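Local coordinates for protein trichosurin (Trichosurus vulpecula, PDB 2RA6) that probably binds and transports small molecules in possum milk whey, and holds 4-ethylphenol in its barrel, at residues 151-154 and 155-158; 103-106 and 107-110; 83-86 and 87-90. The protein carries 1 engineered substitution. All coordinates share one frame; numbering follows the deposited sequence.

Contact 1 (151-154 and 155-158)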
loop_
_atom_site.group_PDB
_atom_site.type_symbol
_atom_site.label_atom_id
_atom_site.label_comp_id
_atom_site.label_asym_id
_atom_site.label_seq_id
_atom_site.Cartn_x
_atom_site.Cartn_y
_atom_site.Cartn_z
ATOM N N GLY B 151 -4.451 -8.998 -9.737
ATOM C CA GLY B 151 -5.560 -8.635 -10.600
ATOM C C GLY B 151 -5.264 -7.658 -11.718
ATOM O O GLY B 151 -6.163 -6.961 -12.187
ATOM N N PHE B 152 -4.013 -7.602 -12.160
ATOM C CA PHE B 152 -3.647 -6.691 -13.235
ATOM C C PHE B 152 -3.206 -7.433 -14.489
ATOM O O PHE B 152 -2.723 -8.563 -14.417
ATOM C CB PHE B 152 -2.543 -5.745 -12.766
ATOM C CG PHE B 152 -2.948 -4.883 -11.609
ATOM C CD1 PHE B 152 -2.457 -5.130 -10.334
ATOM C CD2 PHE B 152 -3.851 -3.839 -11.790
ATOM C CE1 PHE B 152 -2.859 -4.351 -9.249
ATOM C CE2 PHE B 152 -4.260 -3.056 -10.714
ATOM C CZ PHE B 152 -3.764 -3.311 -9.442
ATOM N N ARG B 153 -3.376 -6.781 -15.635
ATOM C CA ARG B 153 -3.019 -7.369 -16.918
ATOM C C ARG B 153 -1.523 -7.286 -17.210
ATOM O O ARG B 153 -0.831 -6.383 -16.740
ATOM C CB ARG B 153 -3.801 -6.685 -18.042
ATOM C CG ARG B 153 -3.547 -5.192 -18.168
ATOM C CD ARG B 153 -4.195 -4.625 -19.425
ATOM N NE ARG B 153 -5.655 -4.631 -19.360
ATOM C CZ ARG B 153 -6.379 -3.741 -18.689
ATOM N NH1 ARG B 153 -5.783 -2.763 -18.020
ATOM N NH2 ARG B 153 -7.703 -3.825 -18.693
ATOM N N ARG B 154 -1.037 -8.236 -18.001
ATOM C CA ARG B 154 0.368 -8.294 -18.379
ATOM C C ARG B 154 0.784 -7.024 -19.119
ATOM O O ARG B 154 1.939 -6.595 -19.051
ATOM C CB ARG B 154 0.604 -9.524 -19.263
ATOM C CG ARG B 154 2.029 -9.716 -19.741
ATOM C CD ARG B 154 2.113 -10.910 -20.684
ATOM N NE ARG B 154 1.692 -12.152 -20.039
ATOM C CZ ARG B 154 2.395 -12.786 -19.105
ATOM N NH1 ARG B 154 3.561 -12.298 -18.702
ATOM N NH2 ARG B 154 1.931 -13.907 -18.572
ATOM N N GLU B 155 -0.167 -6.415 -19.817
ATOM C CA GLU B 155 0.089 -5.199 -20.578
ATOM C C GLU B 155 0.472 -4.012 -19.703
ATOM O O GLU B 155 1.025 -3.031 -20.197
ATOM C CB GLU B 155 -1.144 -4.840 -21.410
ATOM C CG GLU B 155 -1.516 -5.885 -22.442
ATOM C CD GLU B 155 -2.891 -5.646 -23.036
ATOM O OE1 GLU B 155 -3.884 -5.697 -22.276
ATOM O OE2 GLU B 155 -2.976 -5.409 -24.260
ATOM N N ASN B 156 0.180 -4.101 -18.409
ATOM C CA ASN B 156 0.496 -3.019 -17.477
ATOM C C ASN B 156 1.897 -3.140 -16.898
ATOM O O ASN B 156 2.268 -2.400 -15.990
ATOM C CB ASN B 156 -0.532 -2.982 -16.350
ATOM C CG ASN B 156 -1.801 -2.262 -16.755
ATOM O OD1 ASN B 156 -2.291 -2.428 -17.872
ATOM N ND2 ASN B 156 -2.342 -1.463 -15.847
ATOM N N ILE B 157 2.665 -4.081 -17.432
ATOM C CA ILE B 157 4.040 -4.298 -17.002
ATOM C C ILE B 157 4.937 -3.869 -18.156
ATOM O O ILE B 157 4.719 -4.266 -19.303
ATOM C CB ILE B 157 4.302 -5.787 -16.704
ATOM C CG1 ILE B 157 3.449 -6.242 -15.523
ATOM C CG2 ILE B 157 5.789 -6.004 -16.423
ATOM C CD1 ILE B 157 3.436 -7.748 -15.319
ATOM N N LEU B 158 5.932 -3.045 -17.858
ATOM C CA LEU B 158 6.861 -2.586 -18.876
ATOM C C LEU B 158 8.281 -2.974 -18.498
ATOM O O LEU B 158 8.843 -2.432 -17.552
ATOM C CB LEU B 158 6.780 -1.069 -19.038
ATOM C CG LEU B 158 5.428 -0.514 -19.493
ATOM C CD1 LEU B 158 5.503 1.003 -19.595
ATOM C CD2 LEU B 158 5.059 -1.123 -20.842
HETATM O O HOH W 1 4.733 -6.776 -20.438
#

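Contact 2 (103-106 and 107-110)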
loop_
_atom_site.group_PDB
_atom_site.type_symbol
_atom_site.label_atom_id
_atom_site.label_comp_id
_atom_site.label_asym_id
_atom_site.label_seq_id
_atom_site.Cartn_x
_atom_site.Cartn_y
_atom_site.Cartn_z
ATOM N N SER B 103 13.024 -6.983 -0.753
ATOM C CA SER B 103 14.066 -7.694 -1.498
ATOM C C SER B 103 14.601 -8.898 -0.745
ATOM O O SER B 103 15.046 -8.777 0.391
ATOM C CB SER B 103 15.258 -6.802 -1.856
ATOM O OG SER B 103 16.211 -7.570 -2.598
ATOM N N SER B 104 14.560 -10.050 -1.401
ATOM C CA SER B 104 15.060 -11.284 -0.821
ATOM C C SER B 104 16.562 -11.366 -1.085
ATOM O O SER B 104 17.273 -12.150 -0.457
ATOM C CB SER B 104 14.346 -12.490 -1.440
ATOM O OG SER B 104 14.546 -12.561 -2.843
ATOM N N LYS B 105 17.031 -10.549 -2.023
ATOM C CA LYS B 105 18.443 -10.483 -2.389
ATOM C C LYS B 105 18.805 -9.009 -2.543
ATOM O O LYS B 105 18.959 -8.506 -3.657
ATOM C CB LYS B 105 18.686 -11.240 -3.698
ATOM C CG LYS B 105 18.545 -12.748 -3.558
ATOM C CD LYS B 105 18.820 -13.469 -4.868
ATOM C CE LYS B 105 17.660 -13.327 -5.837
ATOM N NZ LYS B 105 16.427 -13.977 -5.308
ATOM N N PRO B 106 18.960 -8.303 -1.412
ATOM C CA PRO B 106 19.292 -6.875 -1.337
ATOM C C PRO B 106 20.486 -6.374 -2.138
ATOM O O PRO B 106 20.530 -5.203 -2.514
ATOM C CB PRO B 106 19.452 -6.635 0.165
ATOM C CG PRO B 106 19.924 -7.961 0.669
ATOM C CD PRO B 106 19.032 -8.921 -0.076
ATOM N N ASN B 107 21.447 -7.254 -2.406
ATOM C CA ASN B 107 22.629 -6.861 -3.165
ATOM C C ASN B 107 22.443 -7.118 -4.655
ATOM O O ASN B 107 23.256 -6.688 -5.474
ATOM C CB ASN B 107 23.855 -7.635 -2.672
ATOM C CG ASN B 107 25.159 -7.024 -3.148
ATOM O OD1 ASN B 107 26.208 -7.669 -3.119
ATOM N ND2 ASN B 107 25.104 -5.766 -3.579
ATOM N N GLU B 108 21.372 -7.826 -5.001
ATOM C CA GLU B 108 21.092 -8.146 -6.395
ATOM C C GLU B 108 19.975 -7.292 -6.995
ATOM O O GLU B 108 20.072 -6.861 -8.143
ATOM C CB GLU B 108 20.731 -9.630 -6.538
ATOM C CG GLU B 108 21.912 -10.591 -6.412
ATOM C CD GLU B 108 21.521 -12.038 -6.681
ATOM O OE1 GLU B 108 20.691 -12.272 -7.586
ATOM O OE2 GLU B 108 22.052 -12.944 -6.003
ATOM N N TYR B 109 18.920 -7.049 -6.224
ATOM C CA TYR B 109 17.803 -6.252 -6.719
ATOM C C TYR B 109 17.081 -5.533 -5.595
ATOM O O TYR B 109 17.266 -5.843 -4.423
ATOM C CB TYR B 109 16.800 -7.144 -7.466
ATOM C CG TYR B 109 15.872 -7.960 -6.577
ATOM C CD1 TYR B 109 14.650 -7.439 -6.137
ATOM C CD2 TYR B 109 16.213 -9.247 -6.173
ATOM C CE1 TYR B 109 13.794 -8.180 -5.320
ATOM C CE2 TYR B 109 15.364 -9.997 -5.355
ATOM C CZ TYR B 109 14.161 -9.460 -4.931
ATOM O OH TYR B 109 13.322 -10.191 -4.111
ATOM N N ALA B 110 16.256 -4.566 -5.976
ATOM C CA ALA B 110 15.456 -3.818 -5.024
ATOM C C ALA B 110 14.070 -3.663 -5.625
ATOM O O ALA B 110 13.921 -3.368 -6.817
ATOM C CB ALA B 110 16.066 -2.447 -4.768
HETATM O O HOH W 2 18.045 -4.030 -2.367
#

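Contact 3 (83-86 and 87-90)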
loop_
_atom_site.group_PDB
_atom_site.type_symbol
_atom_site.label_atom_id
_atom_site.label_comp_id
_atom_site.label_asym_id
_atom_site.label_seq_id
_atom_site.Cartn_x
_atom_site.Cartn_y
_atom_site.Cartn_z
ATOM N N THR B 83 9.882 6.370 8.093
ATOM C CA THR B 83 8.717 6.461 8.963
ATOM C C THR B 83 9.013 5.632 10.204
ATOM O O THR B 83 10.108 5.088 10.342
ATOM C CB THR B 83 7.457 5.889 8.287
ATOM O OG1 THR B 83 7.601 4.473 8.130
ATOM C CG2 THR B 83 7.250 6.528 6.919
ATOM N N GLU B 84 8.039 5.530 11.099
ATOM C CA GLU B 84 8.209 4.754 12.323
ATOM C C GLU B 84 8.331 3.271 11.994
ATOM O O GLU B 84 8.777 2.476 12.821
ATOM C CB GLU B 84 7.018 4.975 13.254
ATOM C CG GLU B 84 6.813 6.421 13.667
ATOM C CD GLU B 84 5.532 6.623 14.453
ATOM O OE1 GLU B 84 5.391 6.009 15.534
ATOM O OE2 GLU B 84 4.666 7.396 13.986
ATOM N N GLU B 85 7.933 2.907 10.779
ATOM C CA GLU B 85 7.987 1.519 10.333
ATOM C C GLU B 85 9.153 1.285 9.380
ATOM O O GLU B 85 9.343 2.026 8.415
ATOM C CB GLU B 85 6.674 1.141 9.638
ATOM C CG GLU B 85 5.443 1.173 10.539
ATOM C CD GLU B 85 5.396 0.011 11.519
ATOM O OE1 GLU B 85 6.376 -0.182 12.268
ATOM O OE2 GLU B 85 4.375 -0.710 11.542
ATOM N N ALA B 86 9.934 0.248 9.655
ATOM C CA ALA B 86 11.070 -0.072 8.805
ATOM C C ALA B 86 10.579 -0.382 7.394
ATOM O O ALA B 86 9.444 -0.816 7.203
ATOM C CB ALA B 86 11.831 -1.266 9.370
ATOM N N ARG B 87 11.451 -0.144 6.422
ATOM C CA ARG B 87 11.177 -0.383 5.008
ATOM C C ARG B 87 10.000 0.409 4.445
ATOM O O ARG B 87 9.622 0.217 3.291
ATOM C CB ARG B 87 10.979 -1.881 4.744
ATOM C CG ARG B 87 9.595 -2.408 5.033
ATOM C CD ARG B 87 9.540 -3.921 4.891
ATOM N NE ARG B 87 8.188 -4.426 5.108
ATOM C CZ ARG B 87 7.157 -4.161 4.313
ATOM N NH1 ARG B 87 7.327 -3.393 3.242
ATOM N NH2 ARG B 87 5.962 -4.662 4.587
ATOM N N GLN B 88 9.416 1.286 5.252
ATOM C CA GLN B 88 8.309 2.119 4.788
ATOM C C GLN B 88 8.791 3.565 4.754
ATOM O O GLN B 88 9.396 4.048 5.713
ATOM C CB GLN B 88 7.103 2.014 5.717
ATOM C CG GLN B 88 5.849 2.660 5.138
ATOM C CD GLN B 88 4.677 2.631 6.093
ATOM O OE1 GLN B 88 4.505 1.675 6.849
ATOM N NE2 GLN B 88 3.849 3.675 6.053
ATOM N N PHE B 89 8.508 4.257 3.655
ATOM C CA PHE B 89 8.931 5.642 3.497
ATOM C C PHE B 89 7.789 6.506 2.999
ATOM O O PHE B 89 6.771 6.000 2.532
ATOM C CB PHE B 89 10.091 5.713 2.500
ATOM C CG PHE B 89 11.248 4.835 2.861
ATOM C CD1 PHE B 89 12.303 5.326 3.621
ATOM C CD2 PHE B 89 11.268 3.500 2.469
ATOM C CE1 PHE B 89 13.365 4.497 3.990
ATOM C CE2 PHE B 89 12.321 2.660 2.832
ATOM C CZ PHE B 89 13.372 3.161 3.595
ATOM N N LYS B 90 7.958 7.815 3.128
ATOM C CA LYS B 90 6.963 8.766 2.653
ATOM C C LYS B 90 7.625 9.643 1.595
ATOM O O LYS B 90 8.746 10.113 1.781
ATOM C CB LYS B 90 6.442 9.623 3.812
ATOM C CG LYS B 90 7.523 10.254 4.668
ATOM C CD LYS B 90 6.916 10.962 5.874
ATOM C CE LYS B 90 7.994 11.496 6.801
ATOM N NZ LYS B 90 7.404 12.209 7.967
HETATM O O HOH W 3 11.347 3.975 7.527
#

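Contact 1 (151-154 and 155-158)
Asn156 and Arg153 meet where this turn is most closely packed. The amide oxygen OD1 of Asn156 lies 3.1 Å from CG of Arg153 and nearly as close to CD, and it also falls at the edge of the guanidinium, in its plane, 3.5 Å from NH1. The amide and guanidinium planes are 45° apart, so the two side chains pass at a slant and do not stack. Arg153 holds its CG between the backbone N and the carbonyl carbon (chi1 60°), which carries the methylene chain forward over the turn and alongside OD1. The other end of the amide looks into the protein, where ND2 of Asn156 donates to the carbonyl of Ser35 and fixes the rotation of the group.

Beneath these side chains the backbone winds as a short 3-10 turn that links helix 137-148 to strand 157-159 of the lipocalin fold. Two successive bonds of i to i+3 type close it: Asn156 N to Arg153 O at 3.0 Å, and Ile157 N to Arg154 O at 3.1 Å. Ile157 then turns its side chain onto Phe147 and Glu144 of the helix and onto Val32 and Ala34 of strand 29-35.

The solvent side is looser. Glu155 brings OE1 to 3.1 Å from CD of Arg153, but the salt bridge itself, between two exposed side chains, is long, 3.6 Å from OE1 to NE of Arg153, with carboxylate and guanidinium planes 65° apart. Arg154 swings its chain off the turn to rest on Met148, while a water sits 2.8 Å from Ile157 O, within bonding range of Arg154 O as well.

Contact 2 (103-106 and 107-110)
One face of the Tyr109 ring carries the hydroxyl of Ser103, whose OG stands 3.5 Å above the plane, over the ring centre. The backbone nitrogens of Ser104 and Lys105 approach the same ring obliquely, and at its phenol end Tyr109 OH is hydrogen-bonded to Ser104 OG at 3.0 Å. The ring lies under the loop of a beta hairpin that joins strands 96-102 and 109-118 of the lipocalin barrel. Tyr109 has its CG between the backbone N and the carbonyl carbon (chi1 78°), a torsion that folds the ring back under residues 103-105. Its side chain also touches Leu135 and, on helix 137-148, Ile139, and Arg142 of that helix donates to Ser104 OG.

Ser103 OG does not give its proton to the ring. It donates to Tyr109 O at 2.7 Å, and it weakly accepts from Lys105 N. The chain reversal is gripped at one carbonyl: Lys105 O receives Glu108 N at 2.8 Å, from above the carbonyl plane, and Tyr109 N at 3.0 Å, almost in line with the C=O.

Lys105 crosses Glu108 at a slant, its CD 3.5 Å from either carboxylate oxygen of Glu108. The bends at chi3 and chi4 turn the ammonium away from that carboxylate, 5.1 Å from NZ to OE1 of Glu108, and toward Ser104 OG, with which NZ makes a weak bond. On the Pro106 side a water donates one proton to Pro106 O and the other to Tyr109 O, both at 2.8 Å.

Contact 3 (83-86 and 87-90)
Thr83 and Gln88 set their side chains at about a right angle, the threonine hydroxyl lying against CB of Gln88, 3.5 Å from OG1. With OG1 between the backbone N and the carbonyl carbon (chi1 68°), the hydroxyl faces inward across the hairpin loop joining strands 72-82 and 88-92. There it accepts from Glu85 N at 3.1 Å, forming an ST turn, and lies 3.0 Å from Gln88 O, though the destination of its proton is not settled. A valine at Thr83 would probably leave Glu85 N without this acceptor and the loop freer to shift.

Glu85 and Gln88 cross at a slant, their carboxylate and amide planes 58° apart, with CB of Glu85 3.6 Å from OE1 of Gln88. They are the two ends of a type II beta turn, closed by Gln88 N to Glu85 O at 3.2 Å, with Arg87 at its positive-phi position.

At the dimer interface Gln88 OE1 weakly accepts from Arg87 of the second subunit, and Glu85 makes a long, weak ion pair with that same arginine of the other chain, consistent with an interface held here by weak, reciprocal polar contacts.

Overall arrangement
All three contacts are turns that feed one antiparallel barrel sheet, and none lies in its core. Contact 2 is partly buried, whereas contacts 1 and 3 are surface turns that also touch the second subunit. Helix 137-148 packs against contacts 1 and 2, and strand 96-102 against contacts 2 and 3, whose nearest atoms are about 7 Å apart; the centres of contacts 1 and 3 are about 27 Å apart. Their chemistry follows their place: residues 151-158 pair opposite charges outside a 3-10 turn, residues 103-110 lay one hydroxyl over an aromatic ring and gather backbone donors on a carbonyl, and residues 83-90 combine an ST turn and a type II turn with polar groups offered to the partner chain.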